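Local coordinates for protein KLLA0B12012p (Kluyveromyces lactis, PDB 6Y3P) that probably binds ATP through its C-terminal ATP-grasp domain of the tubulin-tyrosine ligase family and is a direct partner of the mRNA decapping enzyme Dcp2, at residues F110-D115 / D122-N127; W141-S146 / R193-Q198; Q152-F157 / V253-Q258. One frame throughout, in Å; residues are numbered along the deposited sequence.

Contact 1 (F110-D115 / D122-N127); sequences FNIDVD and DALDEN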
loop_
_atom_site.group_PDB
_atom_site.type_symbol
_atom_site.label_atom_id
_atom_site.label_comp_id
_atom_site.label_asym_id
_atom_site.label_seq_id
_atom_site.Cartn_x
_atom_site.Cartn_y
_atom_site.Cartn_z
ATOM N N PHE A 110 -9.516 -12.545 4.696
ATOM C CA PHE A 110 -9.338 -13.969 4.937
ATOM C C PHE A 110 -9.649 -14.693 3.662
ATOM O O PHE A 110 -10.344 -14.157 2.809
ATOM C CB PHE A 110 -10.268 -14.467 6.051
ATOM C CG PHE A 110 -10.159 -13.715 7.353
ATOM C CD1 PHE A 110 -10.976 -12.622 7.612
ATOM C CD2 PHE A 110 -9.247 -14.107 8.326
ATOM C CE1 PHE A 110 -10.873 -11.923 8.821
ATOM C CE2 PHE A 110 -9.152 -13.411 9.537
ATOM C CZ PHE A 110 -9.967 -12.326 9.777
ATOM N N ASN A 111 -9.104 -15.904 3.521
ATOM C CA ASN A 111 -9.332 -16.763 2.367
ATOM C C ASN A 111 -10.154 -17.959 2.806
ATOM O O ASN A 111 -9.836 -18.610 3.804
ATOM C CB ASN A 111 -8.012 -17.164 1.715
ATOM C CG ASN A 111 -7.633 -16.229 0.599
ATOM O OD1 ASN A 111 -7.058 -15.156 0.817
ATOM N ND2 ASN A 111 -8.019 -16.583 -0.616
ATOM N N ILE A 112 -11.270 -18.178 2.123
ATOM C CA ILE A 112 -12.168 -19.283 2.434
ATOM C C ILE A 112 -12.391 -20.155 1.192
ATOM O O ILE A 112 -12.360 -19.658 0.065
ATOM C CB ILE A 112 -13.479 -18.793 3.122
ATOM C CG1 ILE A 112 -14.233 -19.949 3.793
ATOM C CG2 ILE A 112 -14.398 -17.973 2.204
ATOM C CD1 ILE A 112 -14.481 -19.742 5.221
ATOM N N ASP A 113 -12.542 -21.459 1.409
ATOM C CA ASP A 113 -12.824 -22.438 0.365
ATOM C C ASP A 113 -14.114 -23.127 0.752
ATOM O O ASP A 113 -14.169 -23.813 1.778
ATOM C CB ASP A 113 -11.675 -23.456 0.206
ATOM C CG ASP A 113 -10.339 -22.899 -0.280
ATOM O OD1 ASP A 113 -10.344 -21.882 -1.021
ATOM O OD2 ASP A 113 -9.292 -23.508 0.043
ATOM N N VAL A 114 -15.175 -22.861 -0.005
ATOM C CA VAL A 114 -16.488 -23.445 0.252
ATOM C C VAL A 114 -16.892 -24.223 -0.989
ATOM O O VAL A 114 -16.952 -23.656 -2.079
ATOM C CB VAL A 114 -17.580 -22.408 0.672
ATOM C CG1 VAL A 114 -18.888 -23.104 1.061
ATOM C CG2 VAL A 114 -17.099 -21.505 1.810
ATOM N N ASP A 115 -17.151 -25.517 -0.810
ATOM C CA ASP A 115 -17.559 -26.446 -1.862
ATOM C C ASP A 115 -19.060 -26.300 -2.099
ATOM O O ASP A 115 -19.487 -26.045 -3.223
ATOM C CB ASP A 115 -17.197 -27.899 -1.465
ATOM C CG ASP A 115 -15.729 -28.142 -1.140
ATOM O OD1 ASP A 115 -15.192 -27.448 -0.229
ATOM O OD2 ASP A 115 -15.130 -29.053 -1.752
ATOM N N ASP A 122 -17.912 -25.878 8.287
ATOM C CA ASP A 122 -16.616 -26.565 8.298
ATOM C C ASP A 122 -15.527 -25.676 7.722
ATOM O O ASP A 122 -14.385 -25.740 8.170
ATOM C CB ASP A 122 -16.679 -27.864 7.490
ATOM C CG ASP A 122 -17.614 -28.936 8.015
ATOM O OD1 ASP A 122 -18.383 -28.647 8.972
ATOM O OD2 ASP A 122 -17.587 -30.062 7.466
ATOM N N ALA A 123 -15.883 -24.854 6.720
ATOM C CA ALA A 123 -14.964 -23.916 6.085
ATOM C C ALA A 123 -14.571 -22.801 7.068
ATOM O O ALA A 123 -13.423 -22.352 7.044
ATOM C CB ALA A 123 -15.591 -23.339 4.835
ATOM N N LEU A 124 -15.506 -22.406 7.964
ATOM C CA LEU A 124 -15.276 -21.395 8.999
ATOM C C LEU A 124 -14.345 -21.914 10.105
ATOM O O LEU A 124 -13.675 -21.123 10.773
ATOM C CB LEU A 124 -16.598 -20.836 9.570
ATOM C CG LEU A 124 -17.523 -20.062 8.584
ATOM C CD1 LEU A 124 -18.765 -19.560 9.285
ATOM C CD2 LEU A 124 -16.827 -18.890 7.943
ATOM N N ASP A 125 -14.266 -23.240 10.259
ATOM C CA ASP A 125 -13.362 -23.876 11.217
ATOM C C ASP A 125 -11.953 -23.950 10.631
ATOM O O ASP A 125 -11.013 -23.579 11.313
ATOM C CB ASP A 125 -13.907 -25.235 11.663
ATOM C CG ASP A 125 -15.298 -25.134 12.274
ATOM O OD1 ASP A 125 -15.627 -24.064 12.837
ATOM O OD2 ASP A 125 -16.074 -26.101 12.145
ATOM N N GLU A 126 -11.828 -24.283 9.334
ATOM C CA GLU A 126 -10.569 -24.335 8.568
ATOM C C GLU A 126 -9.865 -22.929 8.457
ATOM O O GLU A 126 -8.757 -22.826 7.926
ATOM C CB GLU A 126 -10.845 -24.945 7.172
ATOM C CG GLU A 126 -9.665 -25.653 6.522
ATOM C CD GLU A 126 -9.746 -25.747 5.008
ATOM O OE1 GLU A 126 -9.854 -24.690 4.344
ATOM O OE2 GLU A 126 -9.664 -26.881 4.484
ATOM N N ASN A 127 -10.534 -21.864 8.945
ATOM C CA ASN A 127 -10.048 -20.486 9.045
ATOM C C ASN A 127 -10.672 -19.929 10.330
ATOM O O ASN A 127 -11.634 -19.169 10.281
ATOM C CB ASN A 127 -10.387 -19.631 7.807
ATOM C CG ASN A 127 -9.550 -18.362 7.693
ATOM O OD1 ASN A 127 -9.309 -17.640 8.674
ATOM N ND2 ASN A 127 -9.079 -18.053 6.488
HETATM O O HOH W 1 -6.593 -16.341 5.439
#
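F110, near the start of strand 109-113, carries its ring beside the backbone N (chi1 -55°), and the amide of N127 comes to it at about a right angle, the ring and amide planes 80° apart. CD2 of F110 lies 3.6 Å from OD1 of N127, a van der Waals approach. At N111 the backbone does the work. Its carbonyl O accepts from ND2 of N127 at 2.8 Å, with a bent N-H...O angle of 143°; the donor stands above the carbonyl plane, while the acceptor lies close to the plane of the N127 amide. A water accepts from both the N-H of N111 and the same ND2, so ND2 of N127 binds the backbone O of N111 directly and is linked to its backbone N-H through the water. The chain of I112 runs with CG1 anti to the backbone N, and its CD1 reaches the helix: it lies 3.4 Å from the carbonyl O of A123 and 3.7 Å from CD2 of L124. A123 points its methyl toward the strand, CB lying 3.4 Å from the carbonyl O of D113. The D113 carboxylate faces that of E126 without a bond between them, OD2 to OE1 4.5 Å, a like-charge approach that would probably be mildly unfavourable. V114 ends the packing, its CG2 3.8 Å from CB of A123. N127 itself is the N-cap of helix 128-136, its OD1 bonding weakly to the N of L130, so a single amide caps one helix with its oxygen and holds the strand with its nitrogen. This is a strand followed by a helix folded back on it, helix 120-125 packing against strand 109-113, an outermost strand of the antiparallel sheet in the ATP-grasp fold.

Contact 2 (W141-S146 / R193-Q198); sequences WILKPS and RHFIVQ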
loop_
_atom_site.group_PDB
_atom_site.type_symbol
_atom_site.label_atom_id
_atom_site.label_comp_id
_atom_site.label_asym_id
_atom_site.label_seq_id
_atom_site.Cartn_x
_atom_site.Cartn_y
_atom_site.Cartn_z
ATOM N N TRP A 141 -18.761 -6.885 6.302
ATOM C CA TRP A 141 -17.897 -7.754 5.529
ATOM C C TRP A 141 -18.376 -7.849 4.138
ATOM O O TRP A 141 -19.554 -7.642 3.837
ATOM C CB TRP A 141 -17.865 -9.181 6.136
ATOM C CG TRP A 141 -17.381 -9.227 7.542
ATOM C CD1 TRP A 141 -18.137 -9.110 8.672
ATOM C CD2 TRP A 141 -16.014 -9.247 7.969
ATOM N NE1 TRP A 141 -17.321 -9.068 9.783
ATOM C CE2 TRP A 141 -16.012 -9.180 9.380
ATOM C CE3 TRP A 141 -14.789 -9.383 7.300
ATOM C CZ2 TRP A 141 -14.834 -9.293 10.133
ATOM C CZ3 TRP A 141 -13.618 -9.463 8.047
ATOM C CH2 TRP A 141 -13.649 -9.423 9.445
ATOM N N ILE A 142 -17.471 -8.221 3.289
ATOM C CA ILE A 142 -17.789 -8.433 1.909
ATOM C C ILE A 142 -17.248 -9.809 1.492
ATOM O O ILE A 142 -16.156 -10.205 1.922
ATOM C CB ILE A 142 -17.331 -7.196 1.100
ATOM C CG1 ILE A 142 -18.266 -6.969 -0.052
ATOM C CG2 ILE A 142 -15.851 -7.177 0.687
ATOM C CD1 ILE A 142 -18.500 -5.636 -0.216
ATOM N N LEU A 143 -18.101 -10.596 0.807
ATOM C CA LEU A 143 -17.772 -11.924 0.295
ATOM C C LEU A 143 -17.422 -11.759 -1.193
ATOM O O LEU A 143 -18.315 -11.593 -2.020
ATOM C CB LEU A 143 -18.926 -12.918 0.509
ATOM C CG LEU A 143 -18.704 -14.335 -0.070
ATOM C CD1 LEU A 143 -17.689 -15.141 0.744
ATOM C CD2 LEU A 143 -20.011 -15.071 -0.231
ATOM N N LYS A 144 -16.108 -11.750 -1.509
ATOM C CA LYS A 144 -15.592 -11.549 -2.865
ATOM C C LYS A 144 -15.195 -12.883 -3.474
ATOM O O LYS A 144 -14.242 -13.497 -2.976
ATOM C CB LYS A 144 -14.350 -10.626 -2.875
ATOM C CG LYS A 144 -14.513 -9.242 -2.263
ATOM C CD LYS A 144 -13.216 -8.813 -1.568
ATOM C CE LYS A 144 -12.525 -7.636 -2.224
ATOM N NZ LYS A 144 -11.736 -8.038 -3.415
ATOM N N PRO A 145 -15.855 -13.341 -4.571
ATOM C CA PRO A 145 -15.400 -14.573 -5.223
ATOM C C PRO A 145 -14.103 -14.227 -5.960
ATOM O O PRO A 145 -14.136 -13.386 -6.864
ATOM C CB PRO A 145 -16.554 -14.926 -6.174
ATOM C CG PRO A 145 -17.653 -13.935 -5.885
ATOM C CD PRO A 145 -16.980 -12.742 -5.313
ATOM N N SER A 146 -12.951 -14.793 -5.500
ATOM C CA SER A 146 -11.591 -14.551 -6.017
ATOM C C SER A 146 -11.484 -14.456 -7.549
ATOM O O SER A 146 -10.653 -13.703 -8.063
ATOM C CB SER A 146 -10.616 -15.595 -5.484
ATOM O OG SER A 146 -10.079 -15.184 -4.238
ATOM N N ARG A 193 -14.923 -22.041 -6.140
ATOM C CA ARG A 193 -14.932 -22.378 -4.712
ATOM C C ARG A 193 -14.075 -21.485 -3.791
ATOM O O ARG A 193 -14.295 -21.497 -2.573
ATOM C CB ARG A 193 -14.538 -23.864 -4.518
ATOM C CG ARG A 193 -15.253 -24.883 -5.448
ATOM C CD ARG A 193 -16.749 -25.082 -5.185
ATOM N NE ARG A 193 -17.591 -24.134 -5.926
ATOM C CZ ARG A 193 -18.562 -23.393 -5.392
ATOM N NH1 ARG A 193 -18.833 -23.475 -4.096
ATOM N NH2 ARG A 193 -19.264 -22.562 -6.148
ATOM N N HIS A 194 -13.098 -20.748 -4.339
ATOM C CA HIS A 194 -12.253 -19.877 -3.516
ATOM C C HIS A 194 -12.928 -18.516 -3.339
ATOM O O HIS A 194 -13.515 -17.991 -4.290
ATOM C CB HIS A 194 -10.846 -19.711 -4.126
ATOM C CG HIS A 194 -10.021 -20.965 -4.150
ATOM N ND1 HIS A 194 -8.922 -21.123 -3.318
ATOM C CD2 HIS A 194 -10.138 -22.065 -4.931
ATOM C CE1 HIS A 194 -8.417 -22.314 -3.608
ATOM N NE2 HIS A 194 -9.116 -22.920 -4.571
ATOM N N PHE A 195 -12.873 -17.964 -2.119
ATOM C CA PHE A 195 -13.467 -16.658 -1.803
ATOM C C PHE A 195 -12.601 -15.886 -0.838
ATOM O O PHE A 195 -11.902 -16.480 -0.013
ATOM C CB PHE A 195 -14.857 -16.804 -1.148
ATOM C CG PHE A 195 -15.917 -17.538 -1.918
ATOM C CD1 PHE A 195 -16.082 -18.908 -1.772
ATOM C CD2 PHE A 195 -16.795 -16.854 -2.747
ATOM C CE1 PHE A 195 -17.074 -19.591 -2.484
ATOM C CE2 PHE A 195 -17.797 -17.535 -3.446
ATOM C CZ PHE A 195 -17.938 -18.897 -3.301
ATOM N N ILE A 196 -12.680 -14.554 -0.913
ATOM C CA ILE A 196 -12.025 -13.686 0.050
ATOM C C ILE A 196 -13.142 -13.016 0.842
ATOM O O ILE A 196 -14.157 -12.605 0.275
ATOM C CB ILE A 196 -10.997 -12.674 -0.562
ATOM C CG1 ILE A 196 -9.812 -13.421 -1.238
ATOM C CG2 ILE A 196 -10.470 -11.693 0.523
ATOM C CD1 ILE A 196 -8.953 -12.587 -2.208
ATOM N N VAL A 197 -12.984 -12.991 2.153
ATOM C CA VAL A 197 -13.885 -12.322 3.069
ATOM C C VAL A 197 -13.077 -11.119 3.541
ATOM O O VAL A 197 -12.054 -11.258 4.221
ATOM C CB VAL A 197 -14.376 -13.233 4.208
ATOM C CG1 VAL A 197 -15.143 -12.433 5.259
ATOM C CG2 VAL A 197 -15.236 -14.377 3.657
ATOM N N GLN A 198 -13.483 -9.949 3.080
ATOM C CA GLN A 198 -12.769 -8.712 3.358
ATOM C C GLN A 198 -13.633 -7.778 4.203
ATOM O O GLN A 198 -14.799 -7.567 3.881
ATOM C CB GLN A 198 -12.383 -8.066 2.001
ATOM C CG GLN A 198 -11.728 -6.677 2.043
ATOM C CD GLN A 198 -10.224 -6.689 1.936
ATOM O OE1 GLN A 198 -9.529 -6.023 2.710
ATOM N NE2 GLN A 198 -9.682 -7.390 0.941
#
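Strands 141-145 and 194-198 run antiparallel, their axes 4.6 Å apart at closest approach and their directions 153° apart. They are neighbouring inner strands of the five-stranded antiparallel sheet of this ATP-grasp domain. Two hydrogen-bonded pairs carry the register, I142 with Q198 and K144 with I196; the straightest bond is I196 N to K144 O, at 2.8 Å and 176°. Between them L143 and V197 form a non-hydrogen-bonded pair, and CA of V197 makes a CA-H...O contact with O of I142.

On the face of L143, V197 and F195, with CG anti to the backbone N (chi1 177°), the L143 branch CD1 lies 3.8 Å from CB of F195 and 3.9 Å from CG2 of V197. P145 sits against the F195 ring obliquely, its CA 3.6 Å from CD2, while helix 160-171 packs on this face, F167 meeting F195 edge-to-face. W141 approaches V197 obliquely, its CE3 3.7 Å from CG1.

The opposite face carries I142, K144, I196 and Q198, mixing aliphatic and polar side chains. Q198 sends its amide to K83, whose NZ bonds OE1. K144, bent along its chain, lies beside Q198 and points the same way, so that its CD touches CB of Q198 at 3.7 Å. Towards the strand end, OG of S146 rests 3.5 Å from CD1 of I196.

Contact 3 (Q152-F157 / V253-Q258); sequences QGIRIF and VLDIEQ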
loop_
_atom_site.group_PDB
_atom_site.type_symbol
_atom_site.label_atom_id
_atom_site.label_comp_id
_atom_site.label_asym_id
_atom_site.label_seq_id
_atom_site.Cartn_x
_atom_site.Cartn_y
_atom_site.Cartn_z
ATOM N N GLN A 152 -20.223 -14.992 -8.759
ATOM C CA GLN A 152 -21.648 -14.754 -8.558
ATOM C C GLN A 152 -21.926 -13.356 -7.927
ATOM O O GLN A 152 -23.053 -13.073 -7.495
ATOM C CB GLN A 152 -22.282 -15.905 -7.748
ATOM C CG GLN A 152 -23.715 -16.239 -8.163
ATOM C CD GLN A 152 -23.846 -17.659 -8.658
ATOM O OE1 GLN A 152 -23.944 -18.614 -7.876
ATOM N NE2 GLN A 152 -23.857 -17.827 -9.974
ATOM N N GLY A 153 -20.903 -12.495 -7.925
ATOM C CA GLY A 153 -20.995 -11.128 -7.422
ATOM C C GLY A 153 -20.576 -10.955 -5.976
ATOM O O GLY A 153 -20.876 -11.819 -5.145
ATOM N N ILE A 154 -19.895 -9.821 -5.669
ATOM C CA ILE A 154 -19.422 -9.533 -4.314
ATOM C C ILE A 154 -20.624 -9.023 -3.450
ATOM O O ILE A 154 -21.306 -8.064 -3.825
ATOM C CB ILE A 154 -18.113 -8.667 -4.221
ATOM C CG1 ILE A 154 -18.369 -7.154 -4.211
ATOM C CG2 ILE A 154 -17.094 -9.038 -5.321
ATOM C CD1 ILE A 154 -17.188 -6.296 -3.690
ATOM N N ARG A 155 -20.907 -9.736 -2.336
ATOM C CA ARG A 155 -22.033 -9.481 -1.439
ATOM C C ARG A 155 -21.646 -9.098 0.005
ATOM O O ARG A 155 -20.678 -9.621 0.566
ATOM C CB ARG A 155 -22.990 -10.685 -1.442
ATOM C CG ARG A 155 -23.706 -10.890 -2.778
ATOM C CD ARG A 155 -24.747 -11.989 -2.730
ATOM N NE ARG A 155 -25.894 -11.643 -1.883
ATOM C CZ ARG A 155 -26.940 -12.438 -1.653
ATOM N NH1 ARG A 155 -27.007 -13.640 -2.213
ATOM N NH2 ARG A 155 -27.922 -12.036 -0.857
ATOM N N ILE A 156 -22.437 -8.186 0.593
ATOM C CA ILE A 156 -22.280 -7.671 1.960
ATOM C C ILE A 156 -23.054 -8.529 2.961
ATOM O O ILE A 156 -24.149 -9.031 2.657
ATOM C CB ILE A 156 -22.692 -6.157 2.044
ATOM C CG1 ILE A 156 -21.736 -5.322 1.218
ATOM C CG2 ILE A 156 -22.679 -5.609 3.489
ATOM C CD1 ILE A 156 -22.199 -3.978 0.963
ATOM N N PHE A 157 -22.494 -8.656 4.165
ATOM C CA PHE A 157 -23.083 -9.362 5.302
ATOM C C PHE A 157 -22.395 -8.909 6.583
ATOM O O PHE A 157 -21.323 -8.298 6.527
ATOM C CB PHE A 157 -22.930 -10.877 5.124
ATOM C CG PHE A 157 -21.505 -11.381 5.219
ATOM C CD1 PHE A 157 -20.669 -11.367 4.103
ATOM C CD2 PHE A 157 -21.015 -11.910 6.414
ATOM C CE1 PHE A 157 -19.359 -11.834 4.186
ATOM C CE2 PHE A 157 -19.717 -12.408 6.488
ATOM C CZ PHE A 157 -18.895 -12.372 5.370
ATOM N N VAL A 253 -25.285 -6.373 -3.510
ATOM C CA VAL A 253 -24.157 -6.564 -4.412
ATOM C C VAL A 253 -23.522 -5.199 -4.730
ATOM O O VAL A 253 -24.200 -4.175 -4.694
ATOM C CB VAL A 253 -24.633 -7.315 -5.696
ATOM C CG1 VAL A 253 -23.498 -7.529 -6.699
ATOM C CG2 VAL A 253 -25.312 -8.641 -5.353
ATOM N N LEU A 254 -22.215 -5.197 -5.003
ATOM C CA LEU A 254 -21.459 -4.034 -5.472
ATOM C C LEU A 254 -20.501 -4.461 -6.581
ATOM O O LEU A 254 -20.113 -5.633 -6.631
ATOM C CB LEU A 254 -20.792 -3.188 -4.371
ATOM C CG LEU A 254 -20.035 -3.878 -3.266
ATOM C CD1 LEU A 254 -19.031 -2.930 -2.644
ATOM C CD2 LEU A 254 -20.977 -4.404 -2.229
ATOM N N ASP A 255 -20.210 -3.549 -7.529
ATOM C CA ASP A 255 -19.390 -3.825 -8.716
ATOM C C ASP A 255 -20.088 -4.876 -9.634
ATOM O O ASP A 255 -19.457 -5.827 -10.112
ATOM C CB ASP A 255 -17.925 -4.205 -8.351
ATOM C CG ASP A 255 -17.192 -3.210 -7.457
ATOM O OD1 ASP A 255 -17.020 -2.040 -7.881
ATOM O OD2 ASP A 255 -16.736 -3.618 -6.357
ATOM N N ILE A 256 -21.413 -4.695 -9.843
ATOM C CA ILE A 256 -22.254 -5.541 -10.713
ATOM C C ILE A 256 -21.806 -5.379 -12.177
ATOM O O ILE A 256 -21.776 -6.363 -12.929
ATOM C CB ILE A 256 -23.792 -5.272 -10.519
ATOM C CG1 ILE A 256 -24.693 -6.207 -11.390
ATOM C CG2 ILE A 256 -24.181 -3.786 -10.724
ATOM C CD1 ILE A 256 -24.751 -7.703 -10.984
ATOM N N GLU A 257 -21.411 -4.132 -12.543
ATOM C CA GLU A 257 -20.927 -3.727 -13.863
ATOM C C GLU A 257 -19.644 -4.456 -14.259
ATOM O O GLU A 257 -19.334 -4.536 -15.444
ATOM C CB GLU A 257 -20.762 -2.198 -13.953
ATOM C CG GLU A 257 -22.037 -1.403 -13.676
ATOM C CD GLU A 257 -23.147 -1.387 -14.716
ATOM O OE1 GLU A 257 -23.347 -2.410 -15.414
ATOM O OE2 GLU A 257 -23.852 -0.354 -14.794
ATOM N N GLN A 258 -18.924 -5.007 -13.270
ATOM C CA GLN A 258 -17.721 -5.803 -13.475
ATOM C C GLN A 258 -18.128 -7.247 -13.806
ATOM O O GLN A 258 -17.572 -7.820 -14.742
ATOM C CB GLN A 258 -16.786 -5.726 -12.257
ATOM C CG GLN A 258 -16.181 -4.327 -12.055
ATOM C CD GLN A 258 -15.343 -4.166 -10.803
ATOM O OE1 GLN A 258 -15.108 -5.106 -10.030
ATOM N NE2 GLN A 258 -14.876 -2.950 -10.566
#
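A single backbone bond joins the segments: N of L254 donates to O of I154 at 3.2 Å, the donor lying nearly along the C=O axis and the N-H...O angle 153°. The same oxygen also receives a CA-H...O contact from V253 CA, so one carbonyl meets two consecutive residues of segment 253-258. R155 and V253 form an antiparallel non-hydrogen-bonded pair next to it, with CG of R155 3.8 Å from CG2 of V253.

On the other face the contact is aliphatic. L254 carries its CG in the crowded position between backbone N and carbonyl carbon (chi1 46°), and I154 does the same with CG1 (chi1 88°), and the two chains cross obliquely, CD1 of I154 reaching CG of L254 at 3.8 Å. The CG1 of I154 also comes within 3.3 Å of O of L254. I156 meets L254 at about a right angle, methyl to methyl, its CD1 being a tight 3.4 Å from CD2. I142 of the neighbouring strand 140-145 touches I154, I156 and L254.

Further out, R155 extends past V253 with a bend at chi3, and its guanidinium is held by a salt bridge from NE to D252 and a hydrogen bond from NH1 to the OG of S169. G153, just before the strand, has backbone angles suited to glycine, and its CA lies near CG1 of V253.

The weakly bonded outermost strand 253-254 is thus joined to strand 154-157 by this one long bond between the two segments, by a backbone bond of I156 with D252, by aliphatic packing and by the R155-D252 salt bridge, so that its attachment draws on apolar and charged contacts as well as on backbone pairing.

In the fold
From the N terminus, contact 1 closes a short loop, folding helix 120-125 back on strand 109-113, and is complete before the other two begin. Contact 2 then joins 141-146 to 193-198 across a long excursion that includes strand 154-157 and helix 160-171. Contact 3 opens within that excursion and closes beyond it, at 253-258, so contacts 2 and 3 cross along the chain. All three meet in one antiparallel sheet: strand 194-200 bonds to strand 109-113 on one side and strand 140-145 on the other, and strand 154-157 continues the sheet to strand 253-254. Contacts 1 and 3 thus lie at its two edges, their centres about 20 Å apart, with contact 2 between.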